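Local coordinates for protein glucoamylase (Thermoanaerobacterium thermosaccharolyticum, PDB 1LF6) that probably hydrolyses terminal alpha-1,4-linked glucose residues one after another from the non-reducing ends of glucan chains, releasing beta-D-glucose, at residues K306-Y317 and D357-Y367; G607-T618 and I661-L672. All coordinates share one frame; numbering follows the deposited sequence.

Contact 1 of 2, residues K306-Y317 and D357-Y367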
loop_
_atom_site.group_PDB
_atom_site.type_symbol
_atom_site.label_atom_id
_atom_site.label_comp_id
_atom_site.label_asym_id
_atom_site.label_seq_id
_atom_site.Cartn_x
_atom_site.Cartn_y
_atom_site.Cartn_z
ATOM N N LYS A 306 3.056 -7.103 -7.322
ATOM C CA LYS A 306 3.313 -8.527 -7.179
ATOM C C LYS A 306 3.568 -8.872 -5.713
ATOM O O LYS A 306 3.127 -9.905 -5.221
ATOM C CB LYS A 306 4.530 -8.909 -8.021
ATOM C CG LYS A 306 4.302 -10.099 -8.917
ATOM C CD LYS A 306 4.094 -11.349 -8.115
ATOM C CE LYS A 306 3.724 -12.528 -9.002
ATOM N NZ LYS A 306 3.588 -13.730 -8.151
ATOM N N ALA A 307 4.283 -7.990 -5.023
ATOM C CA ALA A 307 4.619 -8.189 -3.617
ATOM C C ALA A 307 3.486 -7.828 -2.652
ATOM O O ALA A 307 3.656 -7.934 -1.435
ATOM C CB ALA A 307 5.864 -7.377 -3.271
ATOM N N SER A 308 2.334 -7.420 -3.183
ATOM C CA SER A 308 1.206 -7.028 -2.328
ATOM C C SER A 308 0.133 -8.102 -2.171
ATOM O O SER A 308 -0.958 -7.838 -1.659
ATOM C CB SER A 308 0.569 -5.740 -2.862
ATOM O OG SER A 308 1.487 -4.664 -2.791
ATOM N N GLU A 309 0.450 -9.314 -2.614
ATOM C CA GLU A 309 -0.478 -10.433 -2.508
ATOM C C GLU A 309 -0.170 -11.236 -1.247
ATOM O O GLU A 309 0.993 -11.394 -0.886
ATOM C CB GLU A 309 -0.340 -11.354 -3.729
ATOM C CG GLU A 309 -1.150 -12.645 -3.655
ATOM C CD GLU A 309 -0.890 -13.585 -4.826
ATOM O OE1 GLU A 309 0.292 -13.787 -5.175
ATOM O OE2 GLU A 309 -1.862 -14.131 -5.385
ATOM N N ASP A 310 -1.198 -11.729 -0.564
ATOM C CA ASP A 310 -0.938 -12.553 0.603
ATOM C C ASP A 310 -0.414 -13.858 0.020
ATOM O O ASP A 310 -0.760 -14.222 -1.107
ATOM C CB ASP A 310 -2.207 -12.820 1.415
ATOM C CG ASP A 310 -1.923 -13.636 2.682
ATOM O OD1 ASP A 310 -1.055 -13.216 3.478
ATOM O OD2 ASP A 310 -2.561 -14.691 2.870
ATOM N N LYS A 311 0.429 -14.561 0.768
ATOM C CA LYS A 311 0.989 -15.802 0.258
ATOM C C LYS A 311 0.220 -17.051 0.677
ATOM O O LYS A 311 0.559 -18.161 0.268
ATOM C CB LYS A 311 2.462 -15.892 0.654
ATOM C CG LYS A 311 3.282 -14.777 0.017
ATOM C CD LYS A 311 4.752 -14.810 0.395
ATOM C CE LYS A 311 5.509 -13.713 -0.354
ATOM N NZ LYS A 311 6.978 -13.734 -0.137
ATOM N N THR A 312 -0.826 -16.863 1.477
ATOM C CA THR A 312 -1.651 -17.976 1.925
ATOM C C THR A 312 -2.998 -17.878 1.208
ATOM O O THR A 312 -3.481 -18.851 0.633
ATOM C CB THR A 312 -1.856 -17.934 3.448
ATOM O OG1 THR A 312 -0.578 -17.879 4.092
ATOM C CG2 THR A 312 -2.598 -19.182 3.926
ATOM N N ASN A 313 -3.600 -16.694 1.245
ATOM C CA ASN A 313 -4.866 -16.460 0.555
ATOM C C ASN A 313 -4.492 -15.795 -0.760
ATOM O O ASN A 313 -4.492 -14.565 -0.871
ATOM C CB ASN A 313 -5.772 -15.534 1.374
ATOM C CG ASN A 313 -6.590 -16.282 2.410
ATOM O OD1 ASN A 313 -7.580 -16.938 2.082
ATOM N ND2 ASN A 313 -6.176 -16.193 3.665
ATOM N N LYS A 314 -4.146 -16.613 -1.752
ATOM C CA LYS A 314 -3.738 -16.100 -3.054
ATOM C C LYS A 314 -4.840 -15.304 -3.739
ATOM O O LYS A 314 -6.015 -15.653 -3.666
ATOM C CB LYS A 314 -3.280 -17.254 -3.952
ATOM C CG LYS A 314 -2.066 -18.008 -3.415
ATOM C CD LYS A 314 -1.636 -19.111 -4.364
ATOM C CE LYS A 314 -0.441 -19.874 -3.815
ATOM N NZ LYS A 314 -0.058 -21.006 -4.702
ATOM N N GLY A 315 -4.448 -14.229 -4.413
ATOM C CA GLY A 315 -5.419 -13.392 -5.087
ATOM C C GLY A 315 -5.804 -12.218 -4.208
ATOM O O GLY A 315 -6.387 -11.242 -4.679
ATOM N N ALA A 316 -5.479 -12.314 -2.923
ATOM C CA ALA A 316 -5.787 -11.246 -1.977
ATOM C C ALA A 316 -4.746 -10.128 -2.043
ATOM O O ALA A 316 -3.726 -10.184 -1.365
ATOM C CB ALA A 316 -5.850 -11.808 -0.570
ATOM N N TYR A 317 -4.998 -9.116 -2.865
ATOM C CA TYR A 317 -4.074 -7.993 -2.989
ATOM C C TYR A 317 -4.566 -6.848 -2.113
ATOM O O TYR A 317 -5.725 -6.442 -2.209
ATOM C CB TYR A 317 -3.980 -7.550 -4.450
ATOM C CG TYR A 317 -3.171 -8.505 -5.295
ATOM C CD1 TYR A 317 -1.782 -8.409 -5.345
ATOM C CD2 TYR A 317 -3.786 -9.551 -5.985
ATOM C CE1 TYR A 317 -1.020 -9.333 -6.055
ATOM C CE2 TYR A 317 -3.031 -10.488 -6.699
ATOM C CZ TYR A 317 -1.652 -10.371 -6.725
ATOM O OH TYR A 317 -0.898 -11.308 -7.402
ATOM N N ASP A 357 1.082 -10.287 -17.040
ATOM C CA ASP A 357 0.975 -11.269 -15.963
ATOM C C ASP A 357 -0.499 -11.608 -15.766
ATOM O O ASP A 357 -1.131 -11.210 -14.780
ATOM C CB ASP A 357 1.572 -10.715 -14.666
ATOM C CG ASP A 357 1.528 -11.719 -13.521
ATOM O OD1 ASP A 357 1.959 -11.353 -12.409
ATOM O OD2 ASP A 357 1.065 -12.866 -13.729
ATOM N N VAL A 358 -1.041 -12.350 -16.723
ATOM C CA VAL A 358 -2.440 -12.752 -16.694
ATOM C C VAL A 358 -2.765 -13.648 -15.502
ATOM O O VAL A 358 -3.852 -13.550 -14.935
ATOM C CB VAL A 358 -2.814 -13.469 -18.012
ATOM C CG1 VAL A 358 -4.283 -13.860 -18.010
ATOM C CG2 VAL A 358 -2.517 -12.551 -19.180
ATOM N N ASP A 359 -1.824 -14.506 -15.117
ATOM C CA ASP A 359 -2.019 -15.417 -13.984
ATOM C C ASP A 359 -2.389 -14.678 -12.704
ATOM O O ASP A 359 -3.291 -15.091 -11.972
ATOM C CB ASP A 359 -0.747 -16.231 -13.727
ATOM C CG ASP A 359 -0.481 -17.270 -14.810
ATOM O OD1 ASP A 359 0.638 -17.817 -14.834
ATOM O OD2 ASP A 359 -1.387 -17.543 -15.623
ATOM N N SER A 360 -1.676 -13.592 -12.425
ATOM C CA SER A 360 -1.942 -12.810 -11.226
ATOM C C SER A 360 -3.340 -12.198 -11.253
ATOM O O SER A 360 -4.021 -12.162 -10.232
ATOM C CB SER A 360 -0.897 -11.713 -11.062
ATOM O OG SER A 360 0.372 -12.272 -10.760
ATOM N N ALA A 361 -3.766 -11.717 -12.418
ATOM C CA ALA A 361 -5.093 -11.129 -12.548
ATOM C C ALA A 361 -6.162 -12.198 -12.310
ATOM O O ALA A 361 -7.156 -11.952 -11.622
ATOM C CB ALA A 361 -5.261 -10.518 -13.925
ATOM N N ASN A 362 -5.955 -13.388 -12.873
ATOM C CA ASN A 362 -6.910 -14.482 -12.700
ATOM C C ASN A 362 -7.011 -14.943 -11.257
ATOM O O ASN A 362 -8.093 -15.292 -10.784
ATOM C CB ASN A 362 -6.541 -15.674 -13.587
ATOM C CG ASN A 362 -7.213 -15.611 -14.939
ATOM O OD1 ASN A 362 -8.439 -15.530 -15.027
ATOM N ND2 ASN A 362 -6.418 -15.650 -16.002
ATOM N N ARG A 363 -5.884 -14.955 -10.557
ATOM C CA ARG A 363 -5.892 -15.364 -9.166
ATOM C C ARG A 363 -6.703 -14.349 -8.363
ATOM O O ARG A 363 -7.444 -14.717 -7.452
ATOM C CB ARG A 363 -4.464 -15.435 -8.636
ATOM C CG ARG A 363 -4.222 -16.597 -7.692
ATOM C CD ARG A 363 -2.746 -16.695 -7.348
ATOM N NE ARG A 363 -1.929 -16.663 -8.554
ATOM C CZ ARG A 363 -1.045 -15.712 -8.839
ATOM N NH1 ARG A 363 -0.850 -14.705 -8.001
ATOM N NH2 ARG A 363 -0.356 -15.770 -9.971
ATOM N N SER A 364 -6.569 -13.069 -8.702
ATOM C CA SER A 364 -7.317 -12.048 -7.981
ATOM C C SER A 364 -8.805 -12.203 -8.294
ATOM O O SER A 364 -9.650 -11.999 -7.422
ATOM C CB SER A 364 -6.823 -10.642 -8.349
ATOM O OG SER A 364 -7.324 -10.212 -9.600
ATOM N N LEU A 365 -9.130 -12.577 -9.530
ATOM C CA LEU A 365 -10.530 -12.770 -9.901
ATOM C C LEU A 365 -11.094 -13.968 -9.149
ATOM O O LEU A 365 -12.215 -13.916 -8.630
ATOM C CB LEU A 365 -10.680 -12.991 -11.409
ATOM C CG LEU A 365 -12.113 -13.154 -11.930
ATOM C CD1 LEU A 365 -12.938 -11.927 -11.570
ATOM C CD2 LEU A 365 -12.098 -13.357 -13.445
ATOM N N ASP A 366 -10.318 -15.045 -9.087
ATOM C CA ASP A 366 -10.754 -16.243 -8.380
ATOM C C ASP A 366 -10.929 -15.979 -6.887
ATOM O O ASP A 366 -11.729 -16.637 -6.223
ATOM C CB ASP A 366 -9.759 -17.378 -8.616
ATOM C CG ASP A 366 -9.950 -18.031 -9.969
ATOM O OD1 ASP A 366 -8.940 -18.349 -10.626
ATOM O OD2 ASP A 366 -11.119 -18.226 -10.368
ATOM N N TYR A 367 -10.179 -15.016 -6.360
ATOM C CA TYR A 367 -10.304 -14.654 -4.953
ATOM C C TYR A 367 -11.698 -14.051 -4.773
ATOM O O TYR A 367 -12.430 -14.404 -3.848
ATOM C CB TYR A 367 -9.248 -13.612 -4.571
ATOM C CG TYR A 367 -9.435 -13.046 -3.180
ATOM C CD1 TYR A 367 -9.016 -13.756 -2.056
ATOM C CD2 TYR A 367 -10.070 -11.818 -2.984
ATOM C CE1 TYR A 367 -9.227 -13.260 -0.768
ATOM C CE2 TYR A 367 -10.288 -11.314 -1.698
ATOM C CZ TYR A 367 -9.865 -12.041 -0.596
ATOM O OH TYR A 367 -10.089 -11.562 0.675
HETATM O O HOH W 1 -6.942 -16.919 -6.156
#
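Glu-309 OE2 is gripped by two donors: Arg-363 NH1 forms a salt bridge to it at 2.9 Å, and Gly-315 N donates to it at 2.8 Å. The carboxylate thus ties the loop after helix 296-306 to the first turns of helix 358-375, in the helical (alpha/alpha) barrel of this family 15 glucoamylase. Arg-363 comes from the syn side, 24° out of the carboxylate plane, whereas Gly-315 takes the anti lone pair; the other oxygen, OE1, is hydrogen-bonded to Tyr-46 OH. A chi1 of 173° sets Glu-309 CG opposite the backbone N, and the extended chain beyond it carries the carboxylate to Arg-363. Lys-314 CB touches Arg-363 CD at 3.5 Å where the two side chains cross at a slant.

Where the loop meets the helix backbone, a type II turn from Asn-313 to Ala-316 brings Gly-315 CA within 3.4 Å of Arg-363 O, and Ser-364 CA returns a similar C-H...O contact to Gly-315 O. The approach leaves no room for a CB on Gly-315 beside Arg-363 O and Tyr-367 CB. A water donates to both Lys-314 O and Arg-363 O, bridging the loop and the helix. Farther along, Ala-316 CB sits over one face of the Tyr-367 ring, a CH-pi contact 4.1 Å from its centroid and 26° off the normal.

Contact 2 of 2, residues G607-T618 and I661-L672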
loop_
_atom_site.group_PDB
_atom_site.type_symbol
_atom_site.label_atom_id
_atom_site.label_comp_id
_atom_site.label_asym_id
_atom_site.label_seq_id
_atom_site.Cartn_x
_atom_site.Cartn_y
_atom_site.Cartn_z
ATOM N N GLY A 607 -4.758 11.622 -17.250
ATOM C CA GLY A 607 -3.919 11.270 -18.379
ATOM C C GLY A 607 -4.622 10.239 -19.237
ATOM O O GLY A 607 -4.574 10.299 -20.464
ATOM N N MET A 608 -5.285 9.289 -18.586
ATOM C CA MET A 608 -6.003 8.253 -19.306
ATOM C C MET A 608 -7.152 8.876 -20.083
ATOM O O MET A 608 -7.451 8.461 -21.210
ATOM C CB MET A 608 -6.514 7.184 -18.338
ATOM C CG MET A 608 -5.424 6.271 -17.820
ATOM S SD MET A 608 -4.537 5.385 -19.147
ATOM C CE MET A 608 -5.729 4.143 -19.594
ATOM N N TYR A 609 -7.802 9.879 -19.500
ATOM C CA TYR A 609 -8.886 10.537 -20.219
ATOM C C TYR A 609 -8.322 11.261 -21.441
ATOM O O TYR A 609 -8.911 11.221 -22.520
ATOM C CB TYR A 609 -9.620 11.552 -19.336
ATOM C CG TYR A 609 -10.382 12.562 -20.169
ATOM C CD1 TYR A 609 -9.817 13.796 -20.488
ATOM C CD2 TYR A 609 -11.625 12.245 -20.722
ATOM C CE1 TYR A 609 -10.464 14.691 -21.345
ATOM C CE2 TYR A 609 -12.283 13.128 -21.580
ATOM C CZ TYR A 609 -11.694 14.351 -21.890
ATOM O OH TYR A 609 -12.320 15.226 -22.753
ATOM N N GLU A 610 -7.183 11.920 -21.268
ATOM C CA GLU A 610 -6.576 12.649 -22.369
ATOM C C GLU A 610 -6.304 11.724 -23.553
ATOM O O GLU A 610 -6.494 12.119 -24.702
ATOM C CB GLU A 610 -5.296 13.344 -21.904
ATOM C CG GLU A 610 -5.541 14.480 -20.903
ATOM C CD GLU A 610 -6.412 15.603 -21.469
ATOM O OE1 GLU A 610 -6.166 16.017 -22.618
ATOM O OE2 GLU A 610 -7.328 16.082 -20.762
ATOM N N ILE A 611 -5.873 10.496 -23.280
ATOM C CA ILE A 611 -5.620 9.538 -24.346
ATOM C C ILE A 611 -6.936 9.272 -25.074
ATOM O O ILE A 611 -6.987 9.266 -26.308
ATOM C CB ILE A 611 -5.056 8.204 -23.798
ATOM C CG1 ILE A 611 -3.656 8.440 -23.211
ATOM C CG2 ILE A 611 -4.996 7.156 -24.917
ATOM C CD1 ILE A 611 -3.007 7.195 -22.633
ATOM N N ALA A 612 -8.000 9.056 -24.308
ATOM C CA ALA A 612 -9.322 8.818 -24.885
ATOM C C ALA A 612 -9.707 9.995 -25.778
ATOM O O ALA A 612 -10.395 9.819 -26.783
ATOM C CB ALA A 612 -10.352 8.656 -23.772
ATOM N N ALA A 613 -9.262 11.190 -25.402
ATOM C CA ALA A 613 -9.558 12.402 -26.163
ATOM C C ALA A 613 -8.605 12.593 -27.342
ATOM O O ALA A 613 -8.625 13.632 -27.999
ATOM C CB ALA A 613 -9.496 13.623 -25.247
ATOM N N GLY A 614 -7.769 11.589 -27.597
ATOM C CA GLY A 614 -6.829 11.663 -28.702
ATOM C C GLY A 614 -5.668 12.629 -28.518
ATOM O O GLY A 614 -5.104 13.126 -29.497
ATOM N N LYS A 615 -5.295 12.900 -27.273
ATOM C CA LYS A 615 -4.196 13.822 -27.019
ATOM C C LYS A 615 -3.016 13.141 -26.349
ATOM O O LYS A 615 -3.146 12.038 -25.816
ATOM C CB LYS A 615 -4.680 14.989 -26.161
ATOM C CG LYS A 615 -5.899 15.668 -26.735
ATOM C CD LYS A 615 -6.140 17.020 -26.101
ATOM C CE LYS A 615 -7.401 17.634 -26.670
ATOM N NZ LYS A 615 -7.375 17.626 -28.159
ATOM N N ASP A 616 -1.866 13.808 -26.371
ATOM C CA ASP A 616 -0.654 13.258 -25.768
ATOM C C ASP A 616 -0.821 13.242 -24.255
ATOM O O ASP A 616 -1.293 14.213 -23.665
ATOM C CB ASP A 616 0.564 14.111 -26.150
ATOM C CG ASP A 616 1.884 13.436 -25.806
ATOM O OD1 ASP A 616 2.923 14.129 -25.803
ATOM O OD2 ASP A 616 1.889 12.212 -25.550
ATOM N N ALA A 617 -0.433 12.137 -23.630
ATOM C CA ALA A 617 -0.550 12.005 -22.188
ATOM C C ALA A 617 0.816 11.973 -21.509
ATOM O O ALA A 617 0.911 11.827 -20.286
ATOM C CB ALA A 617 -1.326 10.743 -21.852
ATOM N N THR A 618 1.873 12.121 -22.301
ATOM C CA THR A 618 3.237 12.099 -21.776
ATOM C C THR A 618 3.431 12.988 -20.544
ATOM O O THR A 618 4.037 12.569 -19.562
ATOM C CB THR A 618 4.256 12.490 -22.874
ATOM O OG1 THR A 618 4.129 11.578 -23.971
ATOM C CG2 THR A 618 5.687 12.423 -22.337
ATOM N N ILE A 661 -0.758 1.298 -16.243
ATOM C CA ILE A 661 -1.743 1.359 -17.317
ATOM C C ILE A 661 -1.603 2.622 -18.166
ATOM O O ILE A 661 -1.770 2.576 -19.388
ATOM C CB ILE A 661 -3.179 1.253 -16.735
ATOM C CG1 ILE A 661 -3.387 -0.155 -16.163
ATOM C CG2 ILE A 661 -4.217 1.541 -17.807
ATOM C CD1 ILE A 661 -4.601 -0.297 -15.267
ATOM N N LEU A 662 -1.284 3.746 -17.527
ATOM C CA LEU A 662 -1.116 5.014 -18.244
ATOM C C LEU A 662 0.138 4.970 -19.109
ATOM O O LEU A 662 0.119 5.346 -20.280
ATOM C CB LEU A 662 -0.998 6.171 -17.249
ATOM C CG LEU A 662 -0.626 7.524 -17.855
ATOM C CD1 LEU A 662 -1.689 7.924 -18.867
ATOM C CD2 LEU A 662 -0.490 8.570 -16.755
ATOM N N PHE A 663 1.231 4.519 -18.503
ATOM C CA PHE A 663 2.513 4.389 -19.178
ATOM C C PHE A 663 2.347 3.571 -20.461
ATOM O O PHE A 663 2.777 3.987 -21.536
ATOM C CB PHE A 663 3.509 3.697 -18.237
ATOM C CG PHE A 663 4.829 3.367 -18.877
ATOM C CD1 PHE A 663 5.736 4.370 -19.184
ATOM C CD2 PHE A 663 5.155 2.050 -19.189
ATOM C CE1 PHE A 663 6.956 4.070 -19.797
ATOM C CE2 PHE A 663 6.365 1.734 -19.799
ATOM C CZ PHE A 663 7.269 2.745 -20.104
ATOM N N ALA A 664 1.722 2.405 -20.333
ATOM C CA ALA A 664 1.490 1.511 -21.465
ATOM C C ALA A 664 0.486 2.094 -22.460
ATOM O O ALA A 664 0.668 1.991 -23.678
ATOM C CB ALA A 664 0.992 0.158 -20.951
ATOM N N SER A 665 -0.578 2.704 -21.940
ATOM C CA SER A 665 -1.603 3.291 -22.796
ATOM C C SER A 665 -1.040 4.438 -23.623
ATOM O O SER A 665 -1.396 4.600 -24.786
ATOM C CB SER A 665 -2.791 3.795 -21.958
ATOM O OG SER A 665 -3.467 2.721 -21.321
ATOM N N ASN A 666 -0.161 5.233 -23.022
ATOM C CA ASN A 666 0.435 6.363 -23.725
ATOM C C ASN A 666 1.349 5.889 -24.857
ATOM O O ASN A 666 1.618 6.637 -25.793
ATOM C CB ASN A 666 1.227 7.235 -22.750
ATOM C CG ASN A 666 1.731 8.523 -23.388
ATOM O OD1 ASN A 666 2.912 8.865 -23.273
ATOM N ND2 ASN A 666 0.838 9.249 -24.053
ATOM N N ILE A 667 1.825 4.650 -24.765
ATOM C CA ILE A 667 2.694 4.098 -25.796
ATOM C C ILE A 667 1.859 3.512 -26.939
ATOM O O ILE A 667 2.195 3.701 -28.109
ATOM C CB ILE A 667 3.637 3.010 -25.217
ATOM C CG1 ILE A 667 4.673 3.659 -24.299
ATOM C CG2 ILE A 667 4.339 2.260 -26.347
ATOM C CD1 ILE A 667 5.479 2.674 -23.472
ATOM N N GLU A 668 0.772 2.820 -26.595
ATOM C CA GLU A 668 -0.124 2.221 -27.589
ATOM C C GLU A 668 -1.051 3.261 -28.208
ATOM O O GLU A 668 -1.614 3.039 -29.278
ATOM C CB GLU A 668 -1.021 1.140 -26.967
ATOM C CG GLU A 668 -0.353 -0.168 -26.628
ATOM C CD GLU A 668 0.354 -0.803 -27.806
ATOM O OE1 GLU A 668 -0.314 -1.408 -28.677
ATOM O OE2 GLU A 668 1.594 -0.689 -27.852
ATOM N N HIS A 669 -1.226 4.381 -27.515
ATOM C CA HIS A 669 -2.102 5.449 -27.973
ATOM C C HIS A 669 -3.573 5.057 -27.827
ATOM O O HIS A 669 -4.409 5.421 -28.654
ATOM C CB HIS A 669 -1.797 5.807 -29.432
ATOM C CG HIS A 669 -0.386 6.246 -29.658
ATOM N ND1 HIS A 669 0.192 7.282 -28.955
ATOM C CD2 HIS A 669 0.565 5.788 -30.504
ATOM C CE1 HIS A 669 1.439 7.442 -29.360
ATOM N NE2 HIS A 669 1.690 6.548 -30.300
ATOM N N LYS A 670 -3.882 4.304 -26.775
ATOM C CA LYS A 670 -5.258 3.887 -26.512
ATOM C C LYS A 670 -5.447 3.431 -25.070
ATOM O O LYS A 670 -4.497 3.008 -24.409
ATOM C CB LYS A 670 -5.665 2.761 -27.464
ATOM C CG LYS A 670 -4.941 1.459 -27.223
ATOM C CD LYS A 670 -5.308 0.434 -28.280
ATOM C CE LYS A 670 -4.427 -0.803 -28.157
ATOM N NZ LYS A 670 -4.744 -1.826 -29.190
ATOM N N VAL A 671 -6.684 3.517 -24.593
ATOM C CA VAL A 671 -7.026 3.123 -23.234
ATOM C C VAL A 671 -7.053 1.600 -23.147
ATOM O O VAL A 671 -8.053 0.959 -23.466
ATOM C CB VAL A 671 -8.391 3.720 -22.845
ATOM C CG1 VAL A 671 -8.740 3.372 -21.402
ATOM C CG2 VAL A 671 -8.343 5.237 -23.037
ATOM N N LEU A 672 -5.937 1.035 -22.697
ATOM C CA LEU A 672 -5.775 -0.404 -22.597
ATOM C C LEU A 672 -6.697 -1.180 -21.659
ATOM O O LEU A 672 -6.882 -2.380 -21.853
ATOM C CB LEU A 672 -4.316 -0.727 -22.270
ATOM C CG LEU A 672 -3.328 -0.344 -23.380
ATOM C CD1 LEU A 672 -1.905 -0.630 -22.936
ATOM C CD2 LEU A 672 -3.665 -1.124 -24.638
#
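Met-608 and Ile-661 cross at about a right angle, the methionine methyl CE pressing on Ile-661 CG2 at a tight 3.5 Å. Bends at chi2 (-59°) and chi3 (-76°) fold the thioether toward helix 653-668, so that SD comes near Leu-662 CA and CE also reaches Val-671 CG1, at 3.6 Å. Ile-611 points toward the other segment and its two branches part: CD1 pushes against Ser-665 CB at 3.5 Å, while CG2 rests on the backbone of Lys-670. These residues join helices 600-612 and 653-668 of the catalytic (alpha/alpha) barrel, whose facing segments run nearly parallel, 19° apart with axes 10.0 Å from each other. A Schellman motif with Gly-614 as its C' residue ends the first helix, and the chain turns back to set Ala-617 CB against Leu-662 CD1. Ser-665 OG donates to Ile-661 O at 2.6 Å and accepts from Leu-672 N, linking its helix to the returning chain. With an alanine here the hydroxyl is gone, and Leu-672 N would probably be left without this acceptor and Ile-661 O without one of its two donors. The other methyl of Val-671, CG2, meets Ala-612 CB at 4.0 Å.

In the fold
Both contacts belong to the helical catalytic domain, but they use different elements: contact 1 sets a loop against a helix, contact 2 two neighbouring helices together with the chain that follows each. Contact 1 is the more buried, its centre about 15 Å from that of the chain, and residues such as Tyr-46 and Ile-67 reach its loop from the N-terminal part of the protein. The centre of contact 2 lies about 25 Å from it, and this contact is only partly buried. Chemistry follows place: an ion pair between a buried glutamate and a partly exposed arginine, with close backbone approach, in the first, mainly aliphatic and thioether contacts in the second. Their centres are 26 Å apart, and they follow one another in series without touching.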